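PDB 6M4K: alpha-amylase from Eisenia fetida, which probably catalyses the endohydrolysis of alpha-1,4-glucosidic linkages in starch-like polysaccharides, as a calcium-binding member of glycoside hydrolase family 13. Local coordinates for residues V103-G115 and F121-Y133. Sequence-based numbering, arbitrary orientation. Where two conformers were deposited one is given.
Sequences VLNHMTGGGSGTG and FDGDSLQYPGVPY. With CA (calcium ion), chain B.
Met107 and Thr108 meet Tyr128 from two directions: CB of Met107 lies over the ring face, 3.9 Å from its centroid in a CH-pi contact, while Thr108 OG1 sits at the ring edge. There Tyr128 OH donates to Thr108 OG1 over 2.8 Å, and the same OG1 donates to Gly109 O. Bends at chi2 and chi3 fold the Met107 chain back, bringing SD to the edge of Tyr133, 3.6 Å from Tyr133 CE2 in a Met-aromatic contact, and CE tip to tip with Val131 CG2. Phe121 is sandwiched: Thr108 CG2 covers one face, and Ser112 C and Gly113 N lie 3.4 Å above the other, offset toward the rim. With chi1 at 74°, CG falls between the backbone N and carbonyl carbon, which turns the ring toward residues 111-113. The backbones form an antiparallel hairpin, Gly113 and Phe121 being the hydrogen-bonded pair; just past the paired strands Gly123 N donates to Gly111 O (2.8 Å). Asp124 OD1 accepts from Gly111 N in a nearly straight hydrogen bond (N-H...O 175°), met from above the carboxylate plane. A leucine in place of Tyr128 would probably leave Thr108 OG1 without its donor and Met107 CB without an aromatic face. Asn105, in the loop just after barrel strand 97-102, binds calcium through OD1, and the hairpin belongs to the excursion that follows, domain B of alpha-amylases; there the buried Thr108 hydroxyl, gripped by one bond in and one out, has its rotation fixed.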
loop_
_atom_site.group_PDB
_atom_site.type_symbol
_atom_site.label_atom_id
_atom_site.label_comp_id
_atom_site.label_asym_id
_atom_site.label_seq_id
_atom_site.Cartn_x
_atom_site.Cartn_y
_atom_site.Cartn_z
ATOM N N VAL A 103 5.091 -6.929 -12.117
ATOM C CA VAL A 103 4.327 -8.165 -12.245
ATOM C C VAL A 103 5.215 -9.172 -12.969
ATOM O O VAL A 103 5.307 -9.151 -14.204
ATOM C CB VAL A 103 3.001 -7.932 -12.979
ATOM C CG1 VAL A 103 2.187 -9.209 -12.995
ATOM C CG2 VAL A 103 2.226 -6.799 -12.301
ATOM N N LEU A 104 5.875 -10.047 -12.207
ATOM C CA LEU A 104 6.900 -10.943 -12.740
ATOM C C LEU A 104 6.530 -12.419 -12.684
ATOM O O LEU A 104 7.238 -13.241 -13.283
ATOM C CB LEU A 104 8.231 -10.741 -11.993
ATOM C CG LEU A 104 8.772 -9.312 -11.982
ATOM C CD1 LEU A 104 10.102 -9.279 -11.230
ATOM C CD2 LEU A 104 8.929 -8.725 -13.376
ATOM N N ASN A 105 5.461 -12.790 -11.988
ATOM C CA ASN A 105 5.140 -14.202 -11.808
ATOM C C ASN A 105 4.540 -14.837 -13.054
ATOM O O ASN A 105 4.667 -16.052 -13.244
ATOM C CB ASN A 105 4.176 -14.360 -10.632
ATOM C CG ASN A 105 3.684 -15.780 -10.454
ATOM O OD1 ASN A 105 4.431 -16.678 -10.057
ATOM N ND2 ASN A 105 2.409 -15.982 -10.719
ATOM N N HIS A 106 3.867 -14.054 -13.892
ATOM C CA HIS A 106 3.003 -14.616 -14.915
ATOM C C HIS A 106 2.846 -13.609 -16.035
ATOM O O HIS A 106 3.272 -12.454 -15.941
ATOM C CB HIS A 106 1.650 -14.951 -14.303
ATOM C CG HIS A 106 1.044 -13.815 -13.542
ATOM N ND1 HIS A 106 1.107 -13.722 -12.166
ATOM C CD2 HIS A 106 0.380 -12.716 -13.969
ATOM C CE1 HIS A 106 0.493 -12.614 -11.783
ATOM N NE2 HIS A 106 0.044 -11.985 -12.857
ATOM N N MET A 107 2.237 -14.086 -17.120
ATOM C CA MET A 107 1.815 -13.226 -18.219
ATOM C C MET A 107 0.292 -13.102 -18.203
ATOM O O MET A 107 -0.276 -12.600 -17.227
ATOM C CB MET A 107 2.385 -13.733 -19.550
ATOM C CG MET A 107 3.907 -13.708 -19.614
ATOM S SD MET A 107 4.657 -12.077 -19.366
ATOM C CE MET A 107 4.320 -11.294 -20.954
ATOM N N THR A 108 -0.395 -13.555 -19.246
ATOM C CA THR A 108 -1.851 -13.492 -19.268
ATOM C C THR A 108 -2.448 -14.834 -18.875
ATOM O O THR A 108 -1.747 -15.844 -18.741
ATOM C CB THR A 108 -2.377 -13.124 -20.662
ATOM O OG1 THR A 108 -2.077 -14.192 -21.585
ATOM C CG2 THR A 108 -1.761 -11.836 -21.145
ATOM N N GLY A 109 -3.772 -14.840 -18.729
ATOM C CA GLY A 109 -4.531 -16.071 -18.740
ATOM C C GLY A 109 -4.693 -16.598 -20.154
ATOM O O GLY A 109 -3.985 -16.203 -21.085
ATOM N N GLY A 110 -5.648 -17.510 -20.310
ATOM C CA GLY A 110 -5.943 -18.059 -21.618
ATOM C C GLY A 110 -6.556 -17.034 -22.556
ATOM O O GLY A 110 -6.944 -15.924 -22.182
ATOM N N GLY A 111 -6.657 -17.431 -23.822
ATOM C CA GLY A 111 -7.184 -16.546 -24.837
ATOM C C GLY A 111 -6.096 -15.775 -25.551
ATOM O O GLY A 111 -4.903 -15.859 -25.244
ATOM N N SER A 112 -6.513 -15.008 -26.549
ATOM C CA SER A 112 -5.568 -14.258 -27.354
ATOM C C SER A 112 -6.099 -12.852 -27.567
ATOM O O SER A 112 -7.287 -12.576 -27.383
ATOM C CB SER A 112 -5.327 -14.920 -28.716
ATOM O OG SER A 112 -6.468 -14.755 -29.549
ATOM N N GLY A 113 -5.197 -11.979 -27.983
ATOM C CA GLY A 113 -5.552 -10.596 -28.244
ATOM C C GLY A 113 -4.301 -9.763 -28.371
ATOM O O GLY A 113 -3.238 -10.263 -28.757
ATOM N N THR A 114 -4.436 -8.491 -28.047
ATOM C CA THR A 114 -3.285 -7.613 -27.988
ATOM C C THR A 114 -3.261 -6.892 -26.649
ATOM O O THR A 114 -4.253 -6.852 -25.914
ATOM C CB THR A 114 -3.276 -6.609 -29.142
ATOM O OG1 THR A 114 -4.514 -5.881 -29.164
ATOM C CG2 THR A 114 -3.093 -7.332 -30.481
ATOM N N GLY A 115 -2.095 -6.330 -26.340
ATOM C CA GLY A 115 -1.911 -5.538 -25.147
ATOM C C GLY A 115 -2.072 -4.051 -25.405
ATOM O O GLY A 115 -2.459 -3.603 -26.488
ATOM N N PHE A 121 -0.700 -11.279 -27.607
ATOM C CA PHE A 121 -0.561 -12.330 -26.611
ATOM C C PHE A 121 -1.417 -13.516 -27.019
ATOM O O PHE A 121 -2.458 -13.359 -27.662
ATOM C CB PHE A 121 -0.959 -11.889 -25.183
ATOM C CG PHE A 121 -2.448 -11.750 -24.966
ATOM C CD1 PHE A 121 -3.075 -10.539 -25.208
ATOM C CD2 PHE A 121 -3.214 -12.807 -24.488
ATOM C CE1 PHE A 121 -4.429 -10.384 -24.999
ATOM C CE2 PHE A 121 -4.571 -12.660 -24.285
ATOM C CZ PHE A 121 -5.184 -11.445 -24.547
ATOM N N ASP A 122 -0.976 -14.706 -26.628
ATOM C CA ASP A 122 -1.797 -15.893 -26.806
ATOM C C ASP A 122 -1.492 -16.812 -25.632
ATOM O O ASP A 122 -0.449 -17.474 -25.609
ATOM C CB ASP A 122 -1.518 -16.561 -28.144
ATOM C CG ASP A 122 -2.562 -17.589 -28.494
ATOM O OD1 ASP A 122 -3.060 -18.286 -27.590
ATOM O OD2 ASP A 122 -2.908 -17.694 -29.686
ATOM N N GLY A 123 -2.394 -16.827 -24.652
ATOM C CA GLY A 123 -2.235 -17.715 -23.521
ATOM C C GLY A 123 -2.506 -19.164 -23.835
ATOM O O GLY A 123 -2.217 -20.027 -23.002
ATOM N N ASP A 124 -3.070 -19.452 -25.012
ATOM C CA ASP A 124 -3.302 -20.837 -25.402
ATOM C C ASP A 124 -2.058 -21.458 -26.025
ATOM O O ASP A 124 -1.769 -22.639 -25.799
ATOM C CB ASP A 124 -4.481 -20.919 -26.372
ATOM C CG ASP A 124 -5.770 -20.363 -25.783
ATOM O OD1 ASP A 124 -5.910 -20.337 -24.543
ATOM O OD2 ASP A 124 -6.662 -19.971 -26.562
ATOM N N SER A 125 -1.316 -20.691 -26.818
ATOM C CA SER A 125 -0.067 -21.169 -27.393
ATOM C C SER A 125 1.149 -20.696 -26.614
ATOM O O SER A 125 2.269 -21.096 -26.947
ATOM C CB SER A 125 0.054 -20.743 -28.860
ATOM O OG SER A 125 0.062 -19.331 -28.962
ATOM N N LEU A 126 0.948 -19.869 -25.571
ATOM C CA LEU A 126 2.046 -19.328 -24.761
ATOM C C LEU A 126 3.018 -18.506 -25.604
ATOM O O LEU A 126 4.234 -18.580 -25.424
ATOM C CB LEU A 126 2.780 -20.419 -23.977
ATOM C CG LEU A 126 2.319 -20.778 -22.567
ATOM C CD1 LEU A 126 0.815 -20.840 -22.487
ATOM C CD2 LEU A 126 2.924 -22.104 -22.149
ATOM N N GLN A 127 2.484 -17.715 -26.528
ATOM C CA GLN A 127 3.297 -16.886 -27.410
ATOM C C GLN A 127 3.122 -15.418 -27.044
ATOM O O GLN A 127 2.001 -14.886 -27.091
ATOM C CB GLN A 127 2.949 -17.146 -28.877
ATOM C CG GLN A 127 3.260 -18.592 -29.272
ATOM C CD GLN A 127 3.105 -18.845 -30.758
ATOM O OE1 GLN A 127 2.859 -17.925 -31.542
ATOM N NE2 GLN A 127 3.255 -20.103 -31.158
ATOM N N TYR A 128 4.234 -14.770 -26.677
ATOM C CA TYR A 128 4.258 -13.355 -26.301
ATOM C C TYR A 128 5.370 -12.718 -27.115
ATOM O O TYR A 128 6.485 -12.515 -26.617
ATOM C CB TYR A 128 4.462 -13.194 -24.793
ATOM C CG TYR A 128 3.344 -13.832 -24.019
ATOM C CD1 TYR A 128 3.377 -15.186 -23.705
ATOM C CD2 TYR A 128 2.227 -13.093 -23.637
ATOM C CE1 TYR A 128 2.351 -15.789 -23.027
ATOM C CE2 TYR A 128 1.189 -13.688 -22.950
ATOM C CZ TYR A 128 1.252 -15.040 -22.652
ATOM O OH TYR A 128 0.237 -15.650 -21.950
ATOM N N PRO A 129 5.106 -12.412 -28.391
ATOM C CA PRO A 129 6.184 -11.962 -29.285
ATOM C C PRO A 129 6.783 -10.617 -28.920
ATOM O O PRO A 129 7.863 -10.291 -29.427
ATOM C CB PRO A 129 5.505 -11.913 -30.661
ATOM C CG PRO A 129 4.343 -12.848 -30.545
ATOM C CD PRO A 129 3.862 -12.698 -29.128
ATOM N N GLY A 130 6.135 -9.830 -28.060
ATOM C CA GLY A 130 6.708 -8.560 -27.650
ATOM C C GLY A 130 7.828 -8.670 -26.643
ATOM O O GLY A 130 8.500 -7.666 -26.384
ATOM N N VAL A 131 8.053 -9.859 -26.091
ATOM C CA VAL A 131 9.106 -10.058 -25.095
ATOM C C VAL A 131 10.471 -10.410 -25.725
ATOM O O VAL A 131 11.417 -9.639 -25.570
ATOM C CB VAL A 131 8.654 -11.001 -23.954
ATOM C CG1 VAL A 131 9.803 -11.286 -23.017
ATOM C CG2 VAL A 131 7.466 -10.407 -23.203
ATOM N N PRO A 132 10.587 -11.547 -26.449
ATOM C CA PRO A 132 9.630 -12.630 -26.703
ATOM C C PRO A 132 9.708 -13.755 -25.658
ATOM O O PRO A 132 10.799 -14.073 -25.146
ATOM C CB PRO A 132 10.076 -13.158 -28.069
ATOM C CG PRO A 132 11.565 -13.009 -28.027
ATOM C CD PRO A 132 11.825 -11.730 -27.242
ATOM N N TYR A 133 8.553 -14.355 -25.362
ATOM C CA TYR A 133 8.459 -15.596 -24.609
ATOM C C TYR A 133 7.693 -16.616 -25.438
ATOM O O TYR A 133 6.770 -16.254 -26.178
ATOM C CB TYR A 133 7.636 -15.419 -23.333
ATOM C CG TYR A 133 8.256 -14.688 -22.152
ATOM C CD1 TYR A 133 9.565 -14.927 -21.746
ATOM C CD2 TYR A 133 7.482 -13.804 -21.398
ATOM C CE1 TYR A 133 10.100 -14.277 -20.629
ATOM C CE2 TYR A 133 8.000 -13.155 -20.284
ATOM C CZ TYR A 133 9.307 -13.402 -19.909
ATOM O OH TYR A 133 9.831 -12.772 -18.800
HETATM CA CA CA B . 4.883 -19.054 -10.159
HETATM O O HOH W 1 6.215 -17.900 -11.923
HETATM O O HOH W 2 2.610 -19.834 -9.251
HETATM O O HOH W 3 7.280 -19.794 -9.961
#